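PDB 4AKX: EXOU from Pseudomonas aeruginosa, which acts as a type III secretion toxin with a patatin-like phospholipase domain, delivered into host cells, and forms a complex with the chaperone SpcU, which probably accompanies it before secretion. Local coordinates for residues B[42-48]-B[60-65]; B[256-260]-B[285-289]; B[454-458]-B[476-480]. All blocks are in the same frame, centred on the assembly; numbering follows the deposited sequence.

In the fold
The three contacts follow one another along the chain, each closing before the next opens. Interaction 1 pairs strands 46-48 and 58-63 at the edge of an antiparallel sheet. Interaction 2 lies about 50 Å away, centre to centre and on the opposite side of the chain's centre, where helix 282-288 packs on strand 254-263 of the mixed sheet in the patatin-like phospholipase region. Interaction 3, in the middle helical region, returns to within about 15 Å of the centre of interaction 1 and touches it: Leu60 packs on Ala457 and Leu458. N-terminal strands and a much later helical region thus form one end of the toxin, remote from the phospholipase core.

Interaction 1: residues B[42-48]-B[60-65]; sequences GQGESRT and LRQFEN
Phe63 lies between Gly42 and Ser46, its ring sandwiched by two CH-pi contacts. Starting at CB, which lies 3.8 Å from Gln43 O, the side chain turns CG beside its own backbone N (chi1 -76°), and this brings the ring against the loop that leads into strand 46-48. Gly42 CA sits over the ring centre, 3.5 Å from the Phe63 centroid, with CG and CD2 the ring atoms nearest to it; the walk ends at CZ, 3.9 Å from Gly42 CA. Ser46 CB covers the opposite face, 4.2 Å from that centroid. On the ring's edge, CD2 meets Gly44 O at 3.3 Å, an approach that suits the slightly positive rim of an aromatic ring. Gly42, without a side chain, lies directly on the ring, and Gly44 adopts backbone angles that favour glycine.

Beyond the ring, the antiparallel pair Arg47 and Gln62 is joined by two backbone hydrogen bonds, Arg47 N to Gln62 O and Gln62 N to Arg47 O, each 3.0 Å long. Their side chains lie side by side, the CB-CG part of Gln62 alongside one face of the Arg47 guanidinium, toward its rim. At the turn, Glu64 OE2 accepts a hydrogen bond from Glu45 N (2.8 Å), which reaches it from above the carboxylate plane. Glu45 OE2 stands 3.3 Å from that same Glu64 OE2; these like charges may be mildly unfavourable together, with an uncertain effect on ionisation.

Strand 58-63 is flanked on its other side by strand 68-73, where Leu60 touches Leu70 and Phe63 touches Glu69. Gln43 reaches out to the chaperone, its NE2 bonding to Arg12 O of the SpcU chain, while strand 46-48 forms an edge of the antiparallel sheet.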
ATOM      1  N   GLY B  42     -21.999 -29.065  -7.468  1.00 67.17           N
ATOM      2  CA  GLY B  42     -23.225 -29.704  -7.860  1.00 67.92           C
ATOM      3  C   GLY B  42     -24.347 -28.692  -8.001  1.00 75.94           C
ATOM      4  O   GLY B  42     -24.582 -27.872  -7.105  1.00 80.95           O
ATOM      5  N   GLN B  43     -25.028 -28.733  -9.139  1.00 78.21           N
ATOM      6  CA  GLN B  43     -26.229 -27.926  -9.336  1.00 79.89           C
ATOM      7  C   GLN B  43     -27.421 -28.828  -9.696  1.00 81.07           C
ATOM      8  O   GLN B  43     -27.283 -29.778 -10.491  1.00 78.29           O
ATOM      9  CB  GLN B  43     -25.985 -26.854 -10.407  1.00 81.85           C
ATOM     10  CG  GLN B  43     -24.750 -25.962 -10.151  1.00 83.10           C
ATOM     11  CD  GLN B  43     -25.059 -24.723  -9.317  1.00 79.68           C
ATOM     12  OE1 GLN B  43     -25.603 -23.734  -9.819  1.00 83.44           O
ATOM     13  NE2 GLN B  43     -24.711 -24.772  -8.048  1.00 76.78           N
ATOM     14  N   GLY B  44     -28.564 -28.575  -9.056  1.00 76.76           N
ATOM     15  CA  GLY B  44     -29.762 -29.375  -9.295  1.00 79.78           C
ATOM     16  C   GLY B  44     -29.882 -30.614  -8.427  1.00 81.92           C
ATOM     17  O   GLY B  44     -29.011 -30.881  -7.586  1.00 86.64           O
ATOM     18  N   GLU B  45     -30.960 -31.381  -8.620  1.00 78.41           N
ATOM     19  CA  GLU B  45     -31.138 -32.626  -7.861  1.00 78.14           C
ATOM     20  C   GLU B  45     -30.019 -33.659  -8.104  1.00 76.91           C
ATOM     21  O   GLU B  45     -29.400 -33.687  -9.173  1.00 79.81           O
ATOM     22  CB  GLU B  45     -32.527 -33.232  -8.061  1.00 77.85           C
ATOM     23  CG  GLU B  45     -32.820 -33.778  -9.444  1.00 89.23           C
ATOM     24  CD  GLU B  45     -34.302 -33.667  -9.839  1.00103.50           C
ATOM     25  OE1 GLU B  45     -35.183 -33.851  -8.969  1.00108.87           O
ATOM     26  OE2 GLU B  45     -34.594 -33.395 -11.031  1.00108.52           O
ATOM     27  N   SER B  46     -29.737 -34.465  -7.079  1.00 76.44           N
ATOM     28  CA  SER B  46     -28.744 -35.545  -7.160  1.00 71.13           C
ATOM     29  C   SER B  46     -29.402 -36.898  -7.137  1.00 67.53           C
ATOM     30  O   SER B  46     -30.358 -37.114  -6.422  1.00 69.70           O
ATOM     31  CB  SER B  46     -27.755 -35.459  -5.990  1.00 74.18           C
ATOM     32  OG  SER B  46     -28.445 -35.338  -4.752  1.00 77.30           O
ATOM     33  N   ARG B  47     -28.894 -37.812  -7.938  1.00 69.81           N
ATOM     34  CA  ARG B  47     -29.180 -39.233  -7.741  1.00 68.73           C
ATOM     35  C   ARG B  47     -27.994 -39.849  -6.957  1.00 66.00           C
ATOM     36  O   ARG B  47     -26.923 -39.249  -6.879  1.00 67.68           O
ATOM     37  CB  ARG B  47     -29.420 -39.913  -9.093  1.00 67.10           C
ATOM     38  CG  ARG B  47     -28.288 -39.740 -10.083  1.00 72.37           C
ATOM     39  CD  ARG B  47     -28.694 -39.717 -11.563  1.00 79.28           C
ATOM     40  NE  ARG B  47     -27.472 -39.869 -12.366  1.00 90.80           N
ATOM     41  CZ  ARG B  47     -26.787 -38.871 -12.931  1.00 89.54           C
ATOM     42  NH1 ARG B  47     -27.274 -37.633 -12.918  1.00 87.22           N
ATOM     43  NH2 ARG B  47     -25.633 -39.125 -13.565  1.00 84.03           N
ATOM     44  N   THR B  48     -28.205 -40.990  -6.315  1.00 66.05           N
ATOM     45  CA  THR B  48     -27.110 -41.703  -5.637  1.00 63.40           C
ATOM     46  C   THR B  48     -26.690 -42.921  -6.437  1.00 59.86           C
ATOM     47  O   THR B  48     -27.455 -43.847  -6.588  1.00 64.55           O
ATOM     48  CB  THR B  48     -27.532 -42.219  -4.260  1.00 66.77           C
ATOM     49  OG1 THR B  48     -27.684 -41.119  -3.360  1.00 70.22           O
ATOM     50  CG2 THR B  48     -26.457 -43.133  -3.711  1.00 69.43           C
ATOM     51  N   LEU B  60     -21.188 -42.277  -3.793  1.00 60.20           N
ATOM     52  CA  LEU B  60     -21.144 -41.393  -4.941  1.00 59.15           C
ATOM     53  C   LEU B  60     -22.506 -40.723  -5.237  1.00 63.54           C
ATOM     54  O   LEU B  60     -23.525 -41.405  -5.461  1.00 69.52           O
ATOM     55  CB  LEU B  60     -20.631 -42.143  -6.166  1.00 55.16           C
ATOM     56  CG  LEU B  60     -19.200 -42.667  -6.097  1.00 55.64           C
ATOM     57  CD1 LEU B  60     -18.916 -43.644  -7.238  1.00 52.34           C
ATOM     58  CD2 LEU B  60     -18.198 -41.508  -6.097  1.00 62.52           C
ATOM     59  N   ARG B  61     -22.530 -39.397  -5.210  1.00 55.20           N
ATOM     60  CA  ARG B  61     -23.727 -38.684  -5.597  1.00 57.61           C
ATOM     61  C   ARG B  61     -23.427 -38.003  -6.897  1.00 56.85           C
ATOM     62  O   ARG B  61     -22.321 -37.516  -7.097  1.00 55.02           O
ATOM     63  CB  ARG B  61     -24.088 -37.620  -4.570  1.00 66.04           C
ATOM     64  CG  ARG B  61     -24.655 -38.166  -3.294  1.00 75.23           C
ATOM     65  CD  ARG B  61     -24.870 -37.078  -2.260  1.00 85.02           C
ATOM     66  NE  ARG B  61     -25.725 -37.623  -1.207  1.00106.94           N
ATOM     67  CZ  ARG B  61     -25.309 -38.440  -0.236  1.00110.07           C
ATOM     68  NH1 ARG B  61     -24.017 -38.764  -0.128  1.00 98.24           N
ATOM     69  NH2 ARG B  61     -26.186 -38.911   0.649  1.00112.17           N
ATOM     70  N   GLN B  62     -24.403 -37.950  -7.795  1.00 61.12           N
ATOM     71  CA  GLN B  62     -24.176 -37.272  -9.072  1.00 62.16           C
ATOM     72  C   GLN B  62     -25.281 -36.319  -9.354  1.00 62.39           C
ATOM     73  O   GLN B  62     -26.447 -36.640  -9.109  1.00 66.42           O
ATOM     74  CB  GLN B  62     -24.092 -38.266 -10.213  1.00 64.54           C
ATOM     75  CG  GLN B  62     -23.701 -37.624 -11.517  1.00 61.22           C
ATOM     76  CD  GLN B  62     -23.111 -38.602 -12.484  1.00 58.59           C
ATOM     77  OE1 GLN B  62     -22.436 -38.218 -13.424  1.00 59.39           O
ATOM     78  NE2 GLN B  62     -23.361 -39.868 -12.263  1.00 66.75           N
ATOM     79  N   PHE B  63     -24.921 -35.166  -9.907  1.00 53.49           N
ATOM     80  CA  PHE B  63     -25.843 -34.066 -10.013  1.00 56.29           C
ATOM     81  C   PHE B  63     -26.300 -33.861 -11.451  1.00 57.67           C
ATOM     82  O   PHE B  63     -25.736 -34.445 -12.374  1.00 59.00           O
ATOM     83  CB  PHE B  63     -25.158 -32.815  -9.543  1.00 57.07           C
ATOM     84  CG  PHE B  63     -25.028 -32.709  -8.065  1.00 55.42           C
ATOM     85  CD1 PHE B  63     -23.988 -33.300  -7.418  1.00 53.07           C
ATOM     86  CD2 PHE B  63     -25.902 -31.916  -7.341  1.00 58.71           C
ATOM     87  CE1 PHE B  63     -23.815 -33.128  -6.059  1.00 57.59           C
ATOM     88  CE2 PHE B  63     -25.749 -31.753  -5.984  1.00 59.60           C
ATOM     89  CZ  PHE B  63     -24.687 -32.346  -5.339  1.00 57.75           C
ATOM     90  N   GLU B  64     -27.279 -32.983 -11.653  1.00 59.28           N
ATOM     91  CA  GLU B  64     -27.829 -32.757 -13.002  1.00 56.96           C
ATOM     92  C   GLU B  64     -26.803 -32.347 -14.016  1.00 54.34           C
ATOM     93  O   GLU B  64     -27.019 -32.536 -15.192  1.00 55.63           O
ATOM     94  CB  GLU B  64     -28.952 -31.726 -12.989  1.00 59.59           C
ATOM     95  CG  GLU B  64     -30.277 -32.302 -12.514  1.00 72.15           C
ATOM     96  CD  GLU B  64     -31.357 -31.252 -12.252  1.00 81.54           C
ATOM     97  OE1 GLU B  64     -31.582 -30.368 -13.129  1.00 85.59           O
ATOM     98  OE2 GLU B  64     -31.995 -31.319 -11.169  1.00 82.88           O
ATOM     99  N   ASN B  65     -25.705 -31.734 -13.583  1.00 52.57           N
ATOM    100  CA  ASN B  65     -24.808 -31.091 -14.541  1.00 50.92           C
ATOM    101  C   ASN B  65     -23.554 -31.858 -14.740  1.00 53.09           C
ATOM    102  O   ASN B  65     -22.632 -31.401 -15.429  1.00 52.58           O
ATOM    103  CB  ASN B  65     -24.508 -29.650 -14.162  1.00 51.97           C
ATOM    104  CG  ASN B  65     -23.676 -29.517 -12.908  1.00 54.19           C
ATOM    105  OD1 ASN B  65     -23.654 -30.391 -12.035  1.00 55.88           O
ATOM    106  ND2 ASN B  65     -23.029 -28.382 -12.786  1.00 58.12           N
TER

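Interaction 2: residues B[256-260]-B[285-289]; sequences NITGT and AAHIS
Ile257 overlaps the last turn of helix 282-288 with both ends of its branched side chain. CD1 rests against Ala286 CB at 3.7 Å and reaches Ala285 CB at 4.5 Å, while CG2 meets Ser289 CB at 3.9 Å. The extended chi2 of -179° carries CD1 outward to the alanines, and CG2, anti to the backbone N, is left to face the serine. A beta-branched residue suits the strand and presents two methyl groups to the helix; the alanines, with single methyls, let the helix come close to it.

Ser289, just past the helical residues, supplies the polar part. Its N still bonds to Ala285 O, closing the final turn, and its OG donates to Thr258 O at 3.2 Å from above the carbonyl plane. The same OG lies 3.7 Å from Gly259 CA. Glycine is apt here, since Gly259 lets the hydroxyl lie close to the strand.

Thr258 turns its own side chain to the opposite side of the strand, toward Val271 and Ser114. Strand 254-263 runs between strand 110-114, parallel to it, and the antiparallel strand 266-273 in the mixed sheet, consistent with the core of a patatin-like phospholipase. The helix lies over this sheet, with Ala285 against Phe272 of strand 266-273 and Ala286 against Leu200 of helix 195-214.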
ATOM      1  N   ASN B 256      10.226 -41.722  13.692  1.00 83.30           N
ATOM      2  CA  ASN B 256      10.688 -40.428  13.247  1.00 85.66           C
ATOM      3  C   ASN B 256      10.799 -39.577  14.486  1.00 89.18           C
ATOM      4  O   ASN B 256       9.796 -39.322  15.164  1.00 88.14           O
ATOM      5  CB  ASN B 256       9.689 -39.767  12.276  1.00 85.74           C
ATOM      6  CG  ASN B 256       9.356 -40.638  11.058  1.00 86.15           C
ATOM      7  OD1 ASN B 256       9.867 -40.406   9.944  1.00 85.22           O
ATOM      8  ND2 ASN B 256       8.452 -41.614  11.248  1.00 83.34           N
ATOM      9  N   ILE B 257      12.016 -39.148  14.802  1.00 90.76           N
ATOM     10  CA  ILE B 257      12.204 -38.220  15.900  1.00 92.23           C
ATOM     11  C   ILE B 257      12.689 -36.895  15.364  1.00 93.16           C
ATOM     12  O   ILE B 257      13.760 -36.815  14.756  1.00 91.20           O
ATOM     13  CB  ILE B 257      13.199 -38.744  16.951  1.00 94.19           C
ATOM     14  CG1 ILE B 257      12.790 -40.128  17.439  1.00 93.50           C
ATOM     15  CG2 ILE B 257      13.260 -37.800  18.141  1.00 97.62           C
ATOM     16  CD1 ILE B 257      13.723 -40.688  18.485  1.00 96.09           C
ATOM     17  N   THR B 258      11.880 -35.861  15.566  1.00 95.30           N
ATOM     18  CA  THR B 258      12.241 -34.516  15.114  1.00 99.40           C
ATOM     19  C   THR B 258      12.738 -33.712  16.312  1.00100.75           C
ATOM     20  O   THR B 258      12.452 -34.075  17.462  1.00101.41           O
ATOM     21  CB  THR B 258      11.087 -33.777  14.332  1.00 99.43           C
ATOM     22  OG1 THR B 258       9.869 -33.779  15.086  1.00 98.49           O
ATOM     23  CG2 THR B 258      10.812 -34.443  12.989  1.00 98.98           C
ATOM     24  N   GLY B 259      13.521 -32.664  16.040  1.00 98.80           N
ATOM     25  CA  GLY B 259      14.050 -31.786  17.080  1.00 97.97           C
ATOM     26  C   GLY B 259      14.557 -30.496  16.472  1.00 99.60           C
ATOM     27  O   GLY B 259      14.940 -30.472  15.312  1.00100.91           O
ATOM     28  N   THR B 260      14.575 -29.422  17.256  1.00102.31           N
ATOM     29  CA  THR B 260      14.920 -28.098  16.739  1.00106.48           C
ATOM     30  C   THR B 260      16.083 -27.461  17.505  1.00112.89           C
ATOM     31  O   THR B 260      15.892 -26.965  18.613  1.00121.72           O
ATOM     32  CB  THR B 260      13.707 -27.149  16.807  1.00107.05           C
ATOM     33  OG1 THR B 260      14.134 -25.801  16.570  1.00107.45           O
ATOM     34  CG2 THR B 260      13.032 -27.232  18.181  1.00108.70           C
ATOM     35  N   ALA B 285      19.560 -41.004  19.434  1.00100.65           N
ATOM     36  CA  ALA B 285      18.781 -39.900  18.926  1.00 97.79           C
ATOM     37  C   ALA B 285      17.769 -39.383  19.953  1.00 96.93           C
ATOM     38  O   ALA B 285      17.737 -38.188  20.245  1.00 98.35           O
ATOM     39  CB  ALA B 285      18.082 -40.324  17.639  1.00 95.88           C
ATOM     40  N   ALA B 286      16.963 -40.286  20.511  1.00 95.59           N
ATOM     41  CA  ALA B 286      15.886 -39.905  21.426  1.00 96.47           C
ATOM     42  C   ALA B 286      16.423 -39.129  22.619  1.00100.89           C
ATOM     43  O   ALA B 286      15.719 -38.281  23.180  1.00100.76           O
ATOM     44  CB  ALA B 286      15.123 -41.133  21.888  1.00 94.51           C
ATOM     45  N   HIS B 287      17.677 -39.427  22.985  1.00104.63           N
ATOM     46  CA  HIS B 287      18.418 -38.700  24.018  1.00107.25           C
ATOM     47  C   HIS B 287      18.928 -37.395  23.504  1.00106.11           C
ATOM     48  O   HIS B 287      18.862 -36.379  24.201  1.00106.60           O
ATOM     49  CB  HIS B 287      19.590 -39.539  24.543  1.00114.39           C
ATOM     50  CG  HIS B 287      20.455 -38.821  25.591  1.00124.44           C
ATOM     51  ND1 HIS B 287      21.730 -38.424  25.342  1.00127.21           N
ATOM     52  CD2 HIS B 287      20.177 -38.443  26.915  1.00127.89           C
ATOM     53  CE1 HIS B 287      22.234 -37.821  26.439  1.00131.21           C
ATOM     54  NE2 HIS B 287      21.287 -37.838  27.401  1.00132.30           N
ATOM     55  N   ILE B 288      19.484 -37.406  22.297  1.00104.06           N
ATOM     56  CA  ILE B 288      19.994 -36.171  21.725  1.00107.11           C
ATOM     57  C   ILE B 288      18.855 -35.171  21.722  1.00108.11           C
ATOM     58  O   ILE B 288      18.998 -34.068  22.248  1.00110.92           O
ATOM     59  CB  ILE B 288      20.583 -36.356  20.301  1.00105.40           C
ATOM     60  CG1 ILE B 288      21.737 -37.373  20.320  1.00106.29           C
ATOM     61  CG2 ILE B 288      21.065 -35.020  19.731  1.00103.68           C
ATOM     62  CD1 ILE B 288      22.881 -37.008  21.255  1.00107.94           C
ATOM     63  N   SER B 289      17.700 -35.602  21.211  1.00106.53           N
ATOM     64  CA  SER B 289      16.506 -34.767  21.186  1.00108.07           C
ATOM     65  C   SER B 289      15.820 -34.655  22.557  1.00111.57           C
ATOM     66  O   SER B 289      14.763 -34.039  22.686  1.00110.46           O
ATOM     67  CB  SER B 289      15.528 -35.272  20.133  1.00106.28           C
ATOM     68  OG  SER B 289      14.603 -34.255  19.786  1.00109.69           O
TER

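Interaction 3: residues B[454-458]-B[476-480]; sequences LDEAL and ITDGA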
ATOM      1  N   LEU B 454     -17.944 -38.399 -13.366  1.00 56.01           N
ATOM      2  CA  LEU B 454     -17.916 -39.696 -12.701  1.00 52.85           C
ATOM      3  C   LEU B 454     -16.519 -40.233 -12.783  1.00 54.98           C
ATOM      4  O   LEU B 454     -15.859 -40.316 -11.776  1.00 58.52           O
ATOM      5  CB  LEU B 454     -18.887 -40.678 -13.336  1.00 54.99           C
ATOM      6  CG  LEU B 454     -18.967 -42.072 -12.686  1.00 54.39           C
ATOM      7  CD1 LEU B 454     -19.271 -41.968 -11.200  1.00 58.39           C
ATOM      8  CD2 LEU B 454     -20.039 -42.901 -13.357  1.00 49.08           C
ATOM      9  N   ASP B 455     -16.027 -40.448 -14.007  1.00 58.87           N
ATOM     10  CA  ASP B 455     -14.705 -41.036 -14.228  1.00 55.41           C
ATOM     11  C   ASP B 455     -13.570 -40.405 -13.468  1.00 56.46           C
ATOM     12  O   ASP B 455     -12.643 -41.116 -13.047  1.00 55.90           O
ATOM     13  CB  ASP B 455     -14.335 -41.078 -15.692  1.00 56.65           C
ATOM     14  CG  ASP B 455     -13.237 -42.120 -15.988  1.00 68.88           C
ATOM     15  OD1 ASP B 455     -13.423 -43.328 -15.666  1.00 69.91           O
ATOM     16  OD2 ASP B 455     -12.185 -41.726 -16.541  1.00 70.99           O
ATOM     17  N   GLU B 456     -13.606 -39.085 -13.287  1.00 55.35           N
ATOM     18  CA  GLU B 456     -12.619 -38.466 -12.399  1.00 56.86           C
ATOM     19  C   GLU B 456     -12.676 -39.080 -10.989  1.00 59.84           C
ATOM     20  O   GLU B 456     -11.643 -39.378 -10.416  1.00 64.33           O
ATOM     21  CB  GLU B 456     -12.739 -36.943 -12.356  1.00 60.47           C
ATOM     22  CG  GLU B 456     -12.153 -36.254 -13.585  1.00 78.93           C
ATOM     23  CD  GLU B 456     -12.687 -34.828 -13.839  1.00 88.78           C
ATOM     24  OE1 GLU B 456     -12.605 -34.006 -12.896  1.00105.47           O
ATOM     25  OE2 GLU B 456     -13.134 -34.512 -14.994  1.00 72.26           O
ATOM     26  N   ALA B 457     -13.876 -39.311 -10.451  1.00 55.39           N
ATOM     27  CA  ALA B 457     -13.985 -39.779  -9.068  1.00 53.49           C
ATOM     28  C   ALA B 457     -13.670 -41.278  -8.938  1.00 55.01           C
ATOM     29  O   ALA B 457     -13.114 -41.732  -7.937  1.00 59.08           O
ATOM     30  CB  ALA B 457     -15.343 -39.428  -8.481  1.00 47.26           C
ATOM     31  N   LEU B 458     -13.955 -42.033  -9.984  1.00 55.15           N
ATOM     32  CA  LEU B 458     -13.507 -43.417 -10.053  1.00 55.06           C
ATOM     33  C   LEU B 458     -11.993 -43.464 -10.238  1.00 57.20           C
ATOM     34  O   LEU B 458     -11.328 -44.394  -9.780  1.00 61.20           O
ATOM     35  CB  LEU B 458     -14.238 -44.187 -11.166  1.00 53.01           C
ATOM     36  CG  LEU B 458     -15.778 -44.208 -11.023  1.00 54.02           C
ATOM     37  CD1 LEU B 458     -16.481 -45.110 -12.013  1.00 52.79           C
ATOM     38  CD2 LEU B 458     -16.169 -44.589  -9.619  1.00 55.81           C
ATOM     39  N   ILE B 476     -22.122 -48.830 -13.165  1.00 75.47           N
ATOM     40  CA  ILE B 476     -21.420 -47.565 -13.005  1.00 71.35           C
ATOM     41  C   ILE B 476     -19.938 -47.659 -13.387  1.00 65.50           C
ATOM     42  O   ILE B 476     -19.364 -46.730 -13.959  1.00 59.63           O
ATOM     43  CB  ILE B 476     -21.610 -47.080 -11.536  1.00 75.45           C
ATOM     44  CG1 ILE B 476     -22.931 -46.319 -11.404  1.00 86.71           C
ATOM     45  CG2 ILE B 476     -20.479 -46.220 -11.039  1.00 69.89           C
ATOM     46  CD1 ILE B 476     -23.283 -45.511 -12.641  1.00 93.08           C
ATOM     47  N   THR B 477     -19.335 -48.799 -13.116  1.00 63.58           N
ATOM     48  CA  THR B 477     -17.906 -48.858 -13.065  1.00 63.77           C
ATOM     49  C   THR B 477     -17.292 -49.658 -14.198  1.00 72.36           C
ATOM     50  O   THR B 477     -16.080 -49.587 -14.437  1.00 75.77           O
ATOM     51  CB  THR B 477     -17.444 -49.465 -11.750  1.00 63.93           C
ATOM     52  OG1 THR B 477     -18.152 -50.683 -11.518  1.00 65.25           O
ATOM     53  CG2 THR B 477     -17.698 -48.519 -10.617  1.00 65.35           C
ATOM     54  N   ASP B 478     -18.100 -50.442 -14.893  1.00 81.15           N
ATOM     55  CA  ASP B 478     -17.538 -51.358 -15.892  1.00 84.49           C
ATOM     56  C   ASP B 478     -16.441 -50.672 -16.737  1.00 75.65           C
ATOM     57  O   ASP B 478     -15.349 -51.207 -16.887  1.00 75.81           O
ATOM     58  CB  ASP B 478     -18.635 -51.977 -16.754  1.00 90.02           C
ATOM     59  CG  ASP B 478     -19.602 -50.939 -17.286  1.00114.18           C
ATOM     60  OD1 ASP B 478     -19.567 -49.768 -16.813  1.00118.09           O
ATOM     61  OD2 ASP B 478     -20.398 -51.289 -18.184  1.00126.51           O
ATOM     62  N   GLY B 479     -16.714 -49.459 -17.210  1.00 69.83           N
ATOM     63  CA  GLY B 479     -15.725 -48.662 -17.958  1.00 61.77           C
ATOM     64  C   GLY B 479     -14.447 -48.421 -17.182  1.00 59.47           C
ATOM     65  O   GLY B 479     -13.366 -48.712 -17.651  1.00 58.49           O
ATOM     66  N   ALA B 480     -14.583 -47.910 -15.972  1.00 59.40           N
ATOM     67  CA  ALA B 480     -13.452 -47.713 -15.092  1.00 55.08           C
ATOM     68  C   ALA B 480     -12.694 -49.022 -14.799  1.00 63.15           C
ATOM     69  O   ALA B 480     -11.451 -49.011 -14.755  1.00 64.99           O
ATOM     70  CB  ALA B 480     -13.906 -47.063 -13.795  1.00 50.18           C
TER
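Leu458 and Ala480 form the close-packed part of this helix-helix contact. Leu458 CD1 approaches Ala480 CB to 3.7 Å, and the same methyl also meets Ile476 O at 3.8 Å and Thr477 CG2 at 3.9 Å. One methyl thus touches three residues, Ile476, Thr477 and Ala480, on the same side of the neighbouring helix. The leucine's CG lies beside the backbone N (chi1 -58°) and chi2 is extended, which sends CD1 out toward helix 474-502. Alanine suits position 480 because its small methyl admits the leucine, whose CB also lies against it. Thr477 turns its methyl rather than its hydroxyl to Leu458, and is backed by Leu466, Val469 and Ala470 of helix 463-472.

Toward the start of helix 454-459 the contacts are fewer and the residues partly exposed, whereas Leu458 and Ala480 are buried. Leu454, its CG anti to the backbone N (chi1 -178°), touches chiefly through CD2: Ile476 O is 3.9 Å away and Ile476 CG2 4.1 Å. Leu49 also packs on both Leu454 and Ile476. On another flank Asp455 comes no nearer than 4.2 Å, from its OD1 to Ala480 CB. That carboxylate has its main partner outside the pair, a salt bridge from OD2 to Arg530. The two short helical segments are inclined at 70°, with axes 10.2 Å apart at closest approach, so their side chains meet over a limited patch.

The chemistry across this patch is therefore chiefly that of methyl groups against methyl groups and a backbone oxygen. Between the two segments, cohesion should come from dispersion and the exclusion of water, while Asp455 directs its charge to Arg530. Such packing is consistent with two helices of the middle helical region packed through a small, partly buried apolar patch.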